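Side-chain contacts in uncharacterized metal-dependent hydrolase (Pyrococcus furiosus, PDB 3ICJ), which is an uncharacterized zinc-binding amidohydrolase that probably hydrolyses carbon-nitrogen bonds other than peptide bonds: residues H222-A227 against F253-E258; E229-L234 against L261-F266. One frame throughout, in Å; residues are numbered along the deposited sequence.

Contact 1 of 2, residues H222-A227 against F253-E258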
loop_
_atom_site.group_PDB
_atom_site.type_symbol
_atom_site.label_atom_id
_atom_site.label_comp_id
_atom_site.label_asym_id
_atom_site.label_seq_id
_atom_site.Cartn_x
_atom_site.Cartn_y
_atom_site.Cartn_z
ATOM N N HIS A 222 -15.675 -7.026 4.824
ATOM C CA HIS A 222 -15.183 -8.334 4.433
ATOM C C HIS A 222 -13.829 -8.248 3.700
ATOM O O HIS A 222 -12.896 -8.980 4.031
ATOM C CB HIS A 222 -16.230 -9.054 3.587
ATOM C CG HIS A 222 -15.961 -10.517 3.438
ATOM N ND1 HIS A 222 -15.082 -11.019 2.503
ATOM C CD2 HIS A 222 -16.431 -11.584 4.123
ATOM C CE1 HIS A 222 -15.034 -12.334 2.609
ATOM N NE2 HIS A 222 -15.843 -12.702 3.585
ATOM N N TYR A 223 -13.729 -7.350 2.722
ATOM C CA TYR A 223 -12.456 -7.096 2.014
ATOM C C TYR A 223 -11.338 -6.714 2.961
ATOM O O TYR A 223 -10.231 -7.257 2.893
ATOM C CB TYR A 223 -12.628 -6.006 0.931
ATOM C CG TYR A 223 -13.553 -6.437 -0.208
ATOM C CD1 TYR A 223 -13.592 -7.770 -0.622
ATOM C CD2 TYR A 223 -14.380 -5.524 -0.862
ATOM C CE1 TYR A 223 -14.422 -8.187 -1.653
ATOM C CE2 TYR A 223 -15.221 -5.938 -1.905
ATOM C CZ TYR A 223 -15.233 -7.270 -2.287
ATOM O OH TYR A 223 -16.040 -7.707 -3.305
ATOM N N ILE A 224 -11.634 -5.782 3.856
ATOM C CA ILE A 224 -10.652 -5.306 4.796
ATOM C C ILE A 224 -10.216 -6.428 5.736
ATOM O O ILE A 224 -9.022 -6.581 5.990
ATOM C CB ILE A 224 -11.163 -4.054 5.580
ATOM C CG1 ILE A 224 -11.272 -2.870 4.613
ATOM C CG2 ILE A 224 -10.231 -3.734 6.749
ATOM C CD1 ILE A 224 -12.161 -1.721 5.116
ATOM N N GLU A 225 -11.175 -7.218 6.229
ATOM C CA GLU A 225 -10.823 -8.384 7.062
ATOM C C GLU A 225 -9.992 -9.465 6.348
ATOM O O GLU A 225 -9.083 -10.043 6.965
ATOM C CB GLU A 225 -12.044 -9.010 7.718
ATOM C CG GLU A 225 -12.606 -8.176 8.873
ATOM C CD GLU A 225 -13.786 -8.842 9.575
ATOM O OE1 GLU A 225 -13.690 -9.131 10.790
ATOM O OE2 GLU A 225 -14.820 -9.059 8.912
ATOM N N SER A 226 -10.286 -9.730 5.074
ATOM C CA SER A 226 -9.449 -10.652 4.267
ATOM C C SER A 226 -8.009 -10.150 4.083
ATOM O O SER A 226 -7.070 -10.949 4.216
ATOM C CB SER A 226 -10.050 -10.934 2.883
ATOM O OG SER A 226 -11.378 -11.407 2.986
ATOM N N ALA A 227 -7.845 -8.864 3.740
ATOM C CA ALA A 227 -6.522 -8.212 3.658
ATOM C C ALA A 227 -5.750 -8.278 4.971
ATOM O O ALA A 227 -4.554 -8.570 4.979
ATOM C CB ALA A 227 -6.658 -6.746 3.225
ATOM N N PHE A 253 -14.663 2.303 10.729
ATOM C CA PHE A 253 -15.272 2.728 12.019
ATOM C C PHE A 253 -16.048 1.549 12.611
ATOM O O PHE A 253 -16.001 1.302 13.820
ATOM C CB PHE A 253 -16.260 3.885 11.837
ATOM C CG PHE A 253 -15.624 5.251 11.673
ATOM C CD1 PHE A 253 -14.616 5.692 12.525
ATOM C CD2 PHE A 253 -16.096 6.129 10.709
ATOM C CE1 PHE A 253 -14.060 6.979 12.375
ATOM C CE2 PHE A 253 -15.552 7.402 10.562
ATOM C CZ PHE A 253 -14.533 7.829 11.393
ATOM N N GLU A 254 -16.758 0.825 11.757
ATOM C CA GLU A 254 -17.556 -0.330 12.238
ATOM C C GLU A 254 -16.676 -1.476 12.769
ATOM O O GLU A 254 -16.898 -1.988 13.882
ATOM C CB GLU A 254 -18.527 -0.813 11.161
ATOM C CG GLU A 254 -19.572 -1.806 11.670
ATOM C CD GLU A 254 -20.752 -1.970 10.731
ATOM O OE1 GLU A 254 -21.202 -3.126 10.534
ATOM O OE2 GLU A 254 -21.254 -0.953 10.215
ATOM N N LEU A 255 -15.656 -1.853 12.000
ATOM C CA LEU A 255 -14.694 -2.857 12.453
ATOM C C LEU A 255 -13.999 -2.483 13.773
ATOM O O LEU A 255 -13.878 -3.341 14.666
ATOM C CB LEU A 255 -13.663 -3.186 11.351
ATOM C CG LEU A 255 -14.173 -3.939 10.113
ATOM C CD1 LEU A 255 -13.152 -3.874 8.941
ATOM C CD2 LEU A 255 -14.566 -5.380 10.419
ATOM N N GLU A 256 -13.579 -1.221 13.894
ATOM C CA GLU A 256 -12.980 -0.660 15.113
ATOM C C GLU A 256 -13.881 -0.813 16.350
ATOM O O GLU A 256 -13.466 -1.448 17.323
ATOM C CB GLU A 256 -12.544 0.797 14.895
ATOM C CG GLU A 256 -12.328 1.653 16.179
ATOM C CD GLU A 256 -10.924 1.576 16.800
ATOM O OE1 GLU A 256 -9.999 0.949 16.233
ATOM O OE2 GLU A 256 -10.744 2.170 17.887
ATOM N N ARG A 257 -15.109 -0.296 16.307
ATOM C CA ARG A 257 -16.023 -0.458 17.458
ATOM C C ARG A 257 -16.495 -1.905 17.698
ATOM O O ARG A 257 -16.816 -2.261 18.821
ATOM C CB ARG A 257 -17.209 0.514 17.411
ATOM C CG ARG A 257 -18.237 0.224 16.323
ATOM C CD ARG A 257 -19.385 1.195 16.415
ATOM N NE ARG A 257 -20.405 0.953 15.397
ATOM C CZ ARG A 257 -20.497 1.599 14.230
ATOM N NH1 ARG A 257 -21.470 1.294 13.384
ATOM N NH2 ARG A 257 -19.628 2.543 13.898
ATOM N N GLU A 258 -16.474 -2.743 16.673
ATOM C CA GLU A 258 -16.726 -4.171 16.842
ATOM C C GLU A 258 -15.573 -5.010 17.368
ATOM O O GLU A 258 -15.724 -6.191 17.583
ATOM C CB GLU A 258 -17.230 -4.795 15.551
ATOM C CG GLU A 258 -18.590 -4.366 15.137
ATOM C CD GLU A 258 -18.978 -4.936 13.806
ATOM O OE1 GLU A 258 -18.107 -5.473 13.114
ATOM O OE2 GLU A 258 -20.154 -4.852 13.454
#

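Contact 2 of 2, residues E229-L234 against L261-F266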
loop_
_atom_site.group_PDB
_atom_site.type_symbol
_atom_site.label_atom_id
_atom_site.label_comp_id
_atom_site.label_asym_id
_atom_site.label_seq_id
_atom_site.Cartn_x
_atom_site.Cartn_y
_atom_site.Cartn_z
ATOM N N GLU A 229 -6.128 -10.399 7.566
ATOM C CA GLU A 229 -5.684 -11.786 7.786
ATOM C C GLU A 229 -4.454 -12.164 6.969
ATOM O O GLU A 229 -3.552 -12.823 7.477
ATOM C CB GLU A 229 -6.812 -12.799 7.536
ATOM C CG GLU A 229 -7.878 -12.797 8.616
ATOM C CD GLU A 229 -7.306 -12.940 10.042
ATOM O OE1 GLU A 229 -6.542 -13.890 10.300
ATOM O OE2 GLU A 229 -7.625 -12.106 10.913
ATOM N N HIS A 230 -4.410 -11.699 5.719
ATOM C CA HIS A 230 -3.310 -11.992 4.812
ATOM C C HIS A 230 -2.042 -11.283 5.296
ATOM O O HIS A 230 -0.987 -11.915 5.397
ATOM C CB HIS A 230 -3.697 -11.568 3.394
ATOM C CG HIS A 230 -2.613 -11.737 2.373
ATOM N ND1 HIS A 230 -2.252 -12.964 1.859
ATOM C CD2 HIS A 230 -1.843 -10.820 1.736
ATOM C CE1 HIS A 230 -1.297 -12.800 0.961
ATOM N NE2 HIS A 230 -1.025 -11.508 0.875
ATOM N N LEU A 231 -2.170 -10.001 5.644
ATOM C CA LEU A 231 -1.041 -9.187 6.077
ATOM C C LEU A 231 -0.419 -9.669 7.395
ATOM O O LEU A 231 0.819 -9.731 7.516
ATOM C CB LEU A 231 -1.440 -7.711 6.191
ATOM C CG LEU A 231 -1.629 -7.046 4.823
ATOM C CD1 LEU A 231 -2.406 -5.750 4.982
ATOM C CD2 LEU A 231 -0.307 -6.801 4.107
ATOM N N LEU A 232 -1.279 -10.006 8.361
ATOM C CA LEU A 232 -0.846 -10.544 9.650
ATOM C C LEU A 232 -0.049 -11.844 9.516
ATOM O O LEU A 232 0.991 -11.990 10.166
ATOM C CB LEU A 232 -2.027 -10.724 10.613
ATOM C CG LEU A 232 -2.648 -9.444 11.207
ATOM C CD1 LEU A 232 -3.889 -9.834 11.992
ATOM C CD2 LEU A 232 -1.658 -8.660 12.079
ATOM N N SER A 233 -0.512 -12.758 8.654
ATOM C CA SER A 233 0.210 -14.005 8.385
ATOM C C SER A 233 1.578 -13.772 7.759
ATOM O O SER A 233 2.423 -14.641 7.838
ATOM C CB SER A 233 -0.594 -14.940 7.478
ATOM O OG SER A 233 -0.459 -14.520 6.129
ATOM N N LEU A 234 1.765 -12.627 7.107
ATOM C CA LEU A 234 3.063 -12.217 6.556
ATOM C C LEU A 234 3.933 -11.391 7.530
ATOM O O LEU A 234 5.009 -10.931 7.162
ATOM C CB LEU A 234 2.875 -11.457 5.228
ATOM C CG LEU A 234 2.173 -12.228 4.103
ATOM C CD1 LEU A 234 1.737 -11.276 3.024
ATOM C CD2 LEU A 234 3.064 -13.338 3.514
ATOM N N LEU A 261 -10.803 -5.020 14.205
ATOM C CA LEU A 261 -9.496 -4.606 13.690
ATOM C C LEU A 261 -8.410 -5.217 14.549
ATOM O O LEU A 261 -8.448 -5.086 15.777
ATOM C CB LEU A 261 -9.332 -3.083 13.684
ATOM C CG LEU A 261 -9.998 -2.326 12.548
ATOM C CD1 LEU A 261 -9.616 -0.845 12.602
ATOM C CD2 LEU A 261 -9.692 -2.945 11.148
ATOM N N LYS A 262 -7.441 -5.866 13.899
ATOM C CA LYS A 262 -6.357 -6.567 14.598
ATOM C C LYS A 262 -4.960 -6.053 14.200
ATOM O O LYS A 262 -3.939 -6.677 14.512
ATOM C CB LYS A 262 -6.469 -8.082 14.367
ATOM C CG LYS A 262 -7.749 -8.736 14.941
ATOM C CD LYS A 262 -7.829 -8.594 16.463
ATOM C CE LYS A 262 -8.879 -9.508 17.099
ATOM N NZ LYS A 262 -10.265 -9.194 16.641
ATOM N N MET A 263 -4.916 -4.911 13.523
ATOM C CA MET A 263 -3.657 -4.321 13.081
ATOM C C MET A 263 -3.832 -2.822 13.165
ATOM O O MET A 263 -4.969 -2.342 13.202
ATOM C CB MET A 263 -3.262 -4.830 11.654
ATOM C CG MET A 263 -4.014 -4.256 10.402
ATOM S SD MET A 263 -3.570 -5.006 8.742
ATOM C CE MET A 263 -1.866 -5.196 8.970
ATOM N N ASN A 264 -2.722 -2.088 13.238
ATOM C CA ASN A 264 -2.738 -0.626 13.272
ATOM C C ASN A 264 -2.969 -0.048 11.894
ATOM O O ASN A 264 -2.225 -0.336 10.983
ATOM C CB ASN A 264 -1.435 -0.103 13.846
ATOM C CG ASN A 264 -1.150 -0.684 15.196
ATOM O OD1 ASN A 264 -1.967 -0.552 16.122
ATOM N ND2 ASN A 264 -0.001 -1.359 15.329
ATOM N N VAL A 265 -4.040 0.723 11.738
ATOM C CA VAL A 265 -4.476 1.180 10.415
ATOM C C VAL A 265 -4.428 2.697 10.447
ATOM O O VAL A 265 -5.169 3.332 11.191
ATOM C CB VAL A 265 -5.908 0.711 10.074
ATOM C CG1 VAL A 265 -6.387 1.331 8.738
ATOM C CG2 VAL A 265 -6.014 -0.816 10.034
ATOM N N PHE A 266 -3.503 3.271 9.687
ATOM C CA PHE A 266 -3.388 4.722 9.616
ATOM C C PHE A 266 -4.052 5.165 8.312
ATOM O O PHE A 266 -3.492 4.996 7.234
ATOM C CB PHE A 266 -1.924 5.177 9.715
ATOM C CG PHE A 266 -1.276 4.846 11.033
ATOM C CD1 PHE A 266 -1.209 5.800 12.059
ATOM C CD2 PHE A 266 -0.733 3.584 11.250
ATOM C CE1 PHE A 266 -0.611 5.494 13.297
ATOM C CE2 PHE A 266 -0.158 3.249 12.489
ATOM C CZ PHE A 266 -0.082 4.204 13.512
#

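Contact 1 of 2, residues H222-A227 against F253-E258
The flat carboxylate of E225 takes a methyl of L255 on one face: L255 CD2 stands over the group, 3.6 Å from E225 CD, with the two oxygens almost equally far away. The two residues belong to helices 217-233 and 246-257, which meet here on the outside of the (β/α)8 barrel of the amidohydrolase fold. OE2 of the same carboxylate forms a salt bridge with R260. On the other helix the guanidinium of R257 has the CA of E254 under one face, shifted toward the rim, and E254 OE2 lies a long 3.9 Å from R257 NH1, well out of the guanidinium plane, so the pair interacts by charge alone. E254 OE1 also pairs with K221, a salt bridge that links the two helices beside this contact.

The meeting illustrates how one forked side chain can serve an apolar and a polar neighbour together. With CG anti to its carbonyl carbon (chi1 -69°), L255 reaches across to the other helix and divides its branches. CD1 goes to I224, 3.7 Å from I224 CG2 and 3.9 Å from I224 CB. CD2 goes to E225, where the aliphatic CG, at 3.7 Å from it, shares the contact with the carboxylate.

I224 turns its CB toward the opposite helix, and its CG2, anti to the backbone N, is the methyl that meets L255; its side chain also packs on A251 and L252. The extended chain of E225 lays the carboxylate alongside L255 CD2, and R260, which holds OE2, pairs with E258 as well. Sharing this arginine probably eases the approach of two like charges, E225 OE1 and E258 OE1 being 6.2 Å apart.

Contact 2 of 2, residues E229-L234 against L261-F266
L231 and L232, successive residues near the end of helix 217-233, meet M263 and K262, where the helix end packs on the loop that leads into strand 264-269 of the α/β barrel. The first shell has no hydrogen bond; it is apolar apart from the carbonyl oxygen of K262, which the methyls of L232 touch. L231 and the thioether of M263 cross at about a right angle: M263 CE lies 3.8 Å from L231 CB, and SD is 4.0 Å from L231 CD1. M263 reaches this place with CG between its backbone N and carbonyl carbon (chi1 76°) and a bend at chi3 that turns the methyl to the helix.

Both methyls of L232 lie against K262 O, CD2 at 3.9 Å; CD1 also meets K262 CB at 3.9 Å, and CD2 also M263 CB at 4.2 Å. Replacing this leucine by alanine takes away both methyls and would probably leave a gap beside K262 CB and M263 CB, with the helix end less firmly seated.

Farther out, V239 of strand 236-244 packs on both L231 and M263, and L104 and L107 of helix 104-112 also touch L231. Q228 accepts a hydrogen bond from the backbone N of K262, adding a polar tie between helix and loop. At the helix end, S233 OG donates to H230 O at 2.8 Å, tilted 25° from the carbonyl plane.

Following the chain from the N terminus, the first element used by either contact is helix 217-233, which supplies one side of both: 222-227 to contact 1, then 229-234 to contact 2. Strand 236-244 follows, and helix 246-257 returns along the outside of the barrel; contact 1 closes this loop of 25 intervening residues. Strand 264-269 then pairs parallel with 236-244, completing a β-α-β crossover, and contact 2 closes a second loop of 26 residues. The segments alternate, so the loops cross instead of nesting. Together they tie one helix to the next helix and to the approach of the next strand, and they meet where L255 CB lies 4.0 Å from L261 CG.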